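Side-chain contacts in carbon monoxide dehydrogenase (Thermococcus sp. AM4, PDB 6T7J), which probably catalyses the reversible oxidation of carbon monoxide to carbon dioxide, passing the released electrons along a series of iron-sulfur clusters: residues S15-K18 and G19-E22; W482-A485 and A486-G490. All coordinates share one frame; numbering follows the deposited sequence.

From the N terminus the chain first reaches contact 1, where the loop 15-18 turns tightly into the start of helix 20-30. It travels through most of the protein before contact 2, two successive turns of helix 480-489 that follow strand 474-478 of a six-stranded parallel sheet. The two are in series, so neither encloses nor crosses the other, and each closes only a local turn. Their centres nevertheless lie about 13 Å apart, and they touch directly: Thr17 CG2 of contact 1 meets Met488 CE of contact 2 at 3.7 Å. The N-terminal loop is thereby packed against the helix that starts beside the active-site cluster.

Contact 1. Residues S15-K18 and G19-E22; sequences SATK and GVAE
The flat peptide joining Lys18 to Gly19 has Thr17 O and the backbone N of Val20 on the same side of its plane, with Lys18 CB displaced to the other side; Lys18 O accepts a hydrogen bond from Asn253 ND2. This peptide is the centre of a type II beta turn from Thr17 to Val20, which delivers the chain into helix 20-30 with Gly19 as the N-cap residue. Gly19 adopts a positive phi of 110°, where a beta carbon would be jammed against Lys18 O; the turn therefore calls for glycine.

Within the preceding loop Ser15 and Thr17 form an ST turn. Ser15 OG accepts a nearly straight bond from the backbone N of Thr17 (3.0 Å, 169° at the hydrogen) and a second from Thr17 OG1 at 3.1 Å. A third bond, with His458 ND1, ties the same hydroxyl to a distant loop, so this one oxygen is gripped from three positions. Thr17 places OG1 between its backbone N and carbonyl carbon (chi1 50°), which turns the hydroxyl to Ser15 OG and puts CG2 anti to the carbonyl carbon, beside the backbone N.

The two branches of Val20 divide their contacts over this small polar network. CG1 rests on Ser15 CB at 3.6 Å. Val20 CG2 lies close to both hydroxyl oxygens, 3.5 Å from Ser15 OG. Beyond the turn, Glu22 OE1 is hydrogen-bonded to His405 NE2, and the side chain of Lys18 runs to about 5 Å from a bound phosphate, probably from the crystallisation liquor. The closest approach of Val20 to the loop side chains is CG2 to Thr17 OG1, 3.3 Å.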
ATOM      1  N   SER A  15      33.271  -6.897   6.613  1.00 53.75           N
ATOM      2  CA  SER A  15      32.771  -5.699   7.269  1.00 52.22           C
ATOM      3  C   SER A  15      33.910  -4.718   7.510  1.00 56.39           C
ATOM      4  O   SER A  15      35.091  -5.060   7.409  1.00 59.13           O
ATOM      5  CB  SER A  15      32.077  -6.044   8.590  1.00 54.70           C
ATOM      6  OG  SER A  15      32.019  -4.915   9.443  1.00 55.52           O
ATOM      7  N   ALA A  16      33.528  -3.486   7.843  1.00 54.75           N
ATOM      8  CA  ALA A  16      34.470  -2.414   8.127  1.00 49.47           C
ATOM      9  C   ALA A  16      34.477  -2.000   9.591  1.00 52.75           C
ATOM     10  O   ALA A  16      35.239  -1.101   9.963  1.00 59.13           O
ATOM     11  CB  ALA A  16      34.161  -1.195   7.251  1.00 51.67           C
ATOM     12  N   THR A  17      33.650  -2.617  10.427  1.00 52.29           N
ATOM     13  CA  THR A  17      33.630  -2.347  11.857  1.00 57.22           C
ATOM     14  C   THR A  17      34.215  -3.536  12.604  1.00 57.04           C
ATOM     15  O   THR A  17      33.897  -4.690  12.301  1.00 55.77           O
ATOM     16  CB  THR A  17      32.209  -2.058  12.349  1.00 52.63           C
ATOM     17  OG1 THR A  17      31.319  -3.078  11.881  1.00 55.31           O
ATOM     18  CG2 THR A  17      31.734  -0.710  11.831  1.00 54.71           C
ATOM     19  N   LYS A  18      35.078  -3.248  13.575  1.00 58.36           N
ATOM     20  CA  LYS A  18      35.775  -4.303  14.298  1.00 62.13           C
ATOM     21  C   LYS A  18      34.799  -5.106  15.151  1.00 58.00           C
ATOM     22  O   LYS A  18      33.948  -4.540  15.844  1.00 53.00           O
ATOM     23  CB  LYS A  18      36.878  -3.703  15.170  1.00 61.82           C
ATOM     24  CG  LYS A  18      37.915  -2.894  14.408  1.00 62.57           C
ATOM     25  CD  LYS A  18      38.732  -3.778  13.479  1.00 76.79           C
ATOM     26  CE  LYS A  18      39.585  -2.948  12.530  1.00 83.20           C
ATOM     27  NZ  LYS A  18      39.008  -2.895  11.156  1.00 83.07           N
ATOM     28  N   GLY A  19      34.918  -6.431  15.091  1.00 53.41           N
ATOM     29  CA  GLY A  19      34.093  -7.336  15.863  1.00 52.12           C
ATOM     30  C   GLY A  19      33.093  -8.128  15.046  1.00 61.96           C
ATOM     31  O   GLY A  19      32.642  -9.187  15.504  1.00 59.01           O
ATOM     32  N   VAL A  20      32.733  -7.650  13.854  1.00 61.67           N
ATOM     33  CA  VAL A  20      31.736  -8.345  13.043  1.00 61.28           C
ATOM     34  C   VAL A  20      32.280  -9.682  12.552  1.00 59.11           C
ATOM     35  O   VAL A  20      31.577 -10.701  12.571  1.00 60.95           O
ATOM     36  CB  VAL A  20      31.288  -7.447  11.873  1.00 59.14           C
ATOM     37  CG1 VAL A  20      30.405  -8.223  10.907  1.00 56.16           C
ATOM     38  CG2 VAL A  20      30.561  -6.217  12.398  1.00 51.61           C
ATOM     39  N   ALA A  21      33.542  -9.703  12.114  1.00 66.38           N
ATOM     40  CA  ALA A  21      34.139 -10.932  11.603  1.00 60.53           C
ATOM     41  C   ALA A  21      34.183 -12.016  12.676  1.00 62.51           C
ATOM     42  O   ALA A  21      33.804 -13.169  12.425  1.00 62.48           O
ATOM     43  CB  ALA A  21      35.543 -10.645  11.073  1.00 56.51           C
ATOM     44  N   GLU A  22      34.660 -11.665  13.876  1.00 61.10           N
ATOM     45  CA  GLU A  22      34.743 -12.643  14.959  1.00 63.37           C
ATOM     46  C   GLU A  22      33.390 -13.285  15.225  1.00 62.64           C
ATOM     47  O   GLU A  22      33.296 -14.504  15.418  1.00 60.27           O
ATOM     48  CB  GLU A  22      35.267 -11.987  16.239  1.00 62.42           C
ATOM     49  CG  GLU A  22      36.131 -10.753  16.043  1.00 63.26           C
ATOM     50  CD  GLU A  22      36.482 -10.082  17.364  1.00 64.86           C
ATOM     51  OE1 GLU A  22      36.063 -10.596  18.424  1.00 61.14           O
ATOM     52  OE2 GLU A  22      37.174  -9.042  17.346  1.00 61.06           O
TER

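Contact 2. Residues W482-A485 and A486-G490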
ATOM      1  N   TRP A 482      23.935   4.780   9.145  1.00 53.67           N
ATOM      2  CA  TRP A 482      25.155   5.509   8.812  1.00 51.47           C
ATOM      3  C   TRP A 482      25.744   6.154  10.049  1.00 52.23           C
ATOM      4  O   TRP A 482      26.966   6.141  10.243  1.00 50.88           O
ATOM      5  CB  TRP A 482      24.926   6.596   7.761  1.00 50.42           C
ATOM      6  CG  TRP A 482      26.188   7.440   7.633  1.00 54.03           C
ATOM      7  CD1 TRP A 482      27.265   7.181   6.835  1.00 51.68           C
ATOM      8  CD2 TRP A 482      26.528   8.621   8.383  1.00 53.08           C
ATOM      9  NE1 TRP A 482      28.233   8.138   7.012  1.00 51.02           N
ATOM     10  CE2 TRP A 482      27.809   9.029   7.961  1.00 49.40           C
ATOM     11  CE3 TRP A 482      25.870   9.376   9.358  1.00 51.87           C
ATOM     12  CZ2 TRP A 482      28.441  10.156   8.479  1.00 45.65           C
ATOM     13  CZ3 TRP A 482      26.502  10.494   9.874  1.00 45.58           C
ATOM     14  CH2 TRP A 482      27.771  10.876   9.430  1.00 48.06           C
ATOM     15  N   SER A 483      24.904   6.767  10.885  1.00 51.53           N
ATOM     16  CA  SER A 483      25.428   7.414  12.076  1.00 51.88           C
ATOM     17  C   SER A 483      25.971   6.386  13.059  1.00 48.45           C
ATOM     18  O   SER A 483      26.994   6.624  13.700  1.00 56.72           O
ATOM     19  CB  SER A 483      24.358   8.287  12.725  1.00 50.20           C
ATOM     20  OG  SER A 483      23.880   9.241  11.798  1.00 50.08           O
ATOM     21  N   ILE A 484      25.317   5.227  13.156  1.00 48.47           N
ATOM     22  CA  ILE A 484      25.877   4.167  14.001  1.00 50.54           C
ATOM     23  C   ILE A 484      27.242   3.731  13.475  1.00 47.54           C
ATOM     24  O   ILE A 484      28.184   3.524  14.254  1.00 52.90           O
ATOM     25  CB  ILE A 484      24.900   2.982  14.105  1.00 48.14           C
ATOM     26  CG1 ILE A 484      23.555   3.452  14.657  1.00 51.66           C
ATOM     27  CG2 ILE A 484      25.477   1.899  15.003  1.00 47.69           C
ATOM     28  CD1 ILE A 484      22.498   2.373  14.685  1.00 53.73           C
ATOM     29  N   ALA A 485      27.382   3.607  12.153  1.00 48.52           N
ATOM     30  CA  ALA A 485      28.659   3.211  11.564  1.00 52.37           C
ATOM     31  C   ALA A 485      29.736   4.259  11.821  1.00 50.65           C
ATOM     32  O   ALA A 485      30.866   3.930  12.205  1.00 48.47           O
ATOM     33  CB  ALA A 485      28.488   2.975  10.064  1.00 50.49           C
ATOM     34  N   ALA A 486      29.400   5.532  11.605  1.00 50.80           N
ATOM     35  CA  ALA A 486      30.356   6.609  11.835  1.00 52.51           C
ATOM     36  C   ALA A 486      30.759   6.679  13.300  1.00 51.25           C
ATOM     37  O   ALA A 486      31.924   6.946  13.620  1.00 54.72           O
ATOM     38  CB  ALA A 486      29.765   7.941  11.374  1.00 46.65           C
ATOM     39  N   ALA A 487      29.812   6.433  14.207  1.00 51.86           N
ATOM     40  CA  ALA A 487      30.123   6.456  15.629  1.00 52.67           C
ATOM     41  C   ALA A 487      31.029   5.295  16.013  1.00 51.38           C
ATOM     42  O   ALA A 487      31.959   5.464  16.809  1.00 55.41           O
ATOM     43  CB  ALA A 487      28.830   6.427  16.447  1.00 49.69           C
ATOM     44  N   MET A 488      30.779   4.108  15.455  1.00 53.26           N
ATOM     45  CA  MET A 488      31.612   2.957  15.784  1.00 55.03           C
ATOM     46  C   MET A 488      33.007   3.079  15.184  1.00 56.70           C
ATOM     47  O   MET A 488      33.968   2.536  15.742  1.00 52.47           O
ATOM     48  CB  MET A 488      30.943   1.669  15.310  1.00 52.23           C
ATOM     49  CG  MET A 488      29.647   1.346  16.027  1.00 54.29           C
ATOM     50  SD  MET A 488      28.899  -0.176  15.425  1.00 52.23           S
ATOM     51  CE  MET A 488      28.680   0.228  13.693  1.00 46.74           C
ATOM     52  N   GLU A 489      33.142   3.776  14.053  1.00 51.77           N
ATOM     53  CA  GLU A 489      34.459   3.915  13.443  1.00 53.96           C
ATOM     54  C   GLU A 489      35.330   4.912  14.201  1.00 58.05           C
ATOM     55  O   GLU A 489      36.536   4.693  14.360  1.00 49.91           O
ATOM     56  CB  GLU A 489      34.325   4.341  11.982  1.00 55.55           C
ATOM     57  CG  GLU A 489      35.658   4.584  11.303  1.00 57.60           C
ATOM     58  CD  GLU A 489      36.213   3.333  10.649  1.00 65.66           C
ATOM     59  OE1 GLU A 489      35.474   2.329  10.560  1.00 64.78           O
ATOM     60  OE2 GLU A 489      37.387   3.354  10.222  1.00 72.10           O
ATOM     61  N   GLY A 490      34.741   6.004  14.677  1.00 53.50           N
ATOM     62  CA  GLY A 490      35.503   7.029  15.358  1.00 52.17           C
ATOM     63  C   GLY A 490      35.378   8.374  14.679  1.00 53.49           C
ATOM     64  O   GLY A 490      36.053   9.336  15.056  1.00 59.03           O
TER
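Trp482 lays the six-membered ring of its indole against Ala486, whose CB sits over one face in a CH-pi contact, 4.0 Å from the ring centroid and 16° off the normal. The methyl is displaced toward the rim, with Trp482 CZ2 its nearest ring atom at 3.9 Å. Trp482 CG stands anti to the backbone N (chi1 171°), which swings the indole along the helix toward the next turn. His462 meets this ring with its plane turned about 75° away, and Ala466 on helix 460-471 adds a further neighbour.

The two segments are consecutive turns of the alpha helix 480-489, which follows strand 474-478 in a Rossmann-like parallel alpha/beta domain; Cys481, just ahead of Trp482, belongs to the pocket of the broken Fe4S4 cluster. Four i to i+4 backbone bonds join Ala486 N to Trp482 O, Ala487 N to Ser483 O, Met488 N to Ile484 O and Glu489 N to Ala485 O, each 2.9 Å long.

One turn further round, Met488 bends at chi3, bringing its methyl back over the preceding turn. CE meets Ile484 CG2 at 3.8 Å and Ala485 CA at 3.7 Å, while the Ile484 and Met488 side chains run alongside each other. An alanine in place of Met488 removes the thioether that lies alongside Ile484 CG2, and a gap is likely to open over Ile484 and Ala485 CA. After Glu489, Gly490 leaves the helix with a positive phi, its backbone N still bonded to Ala486 O at 3.2 Å.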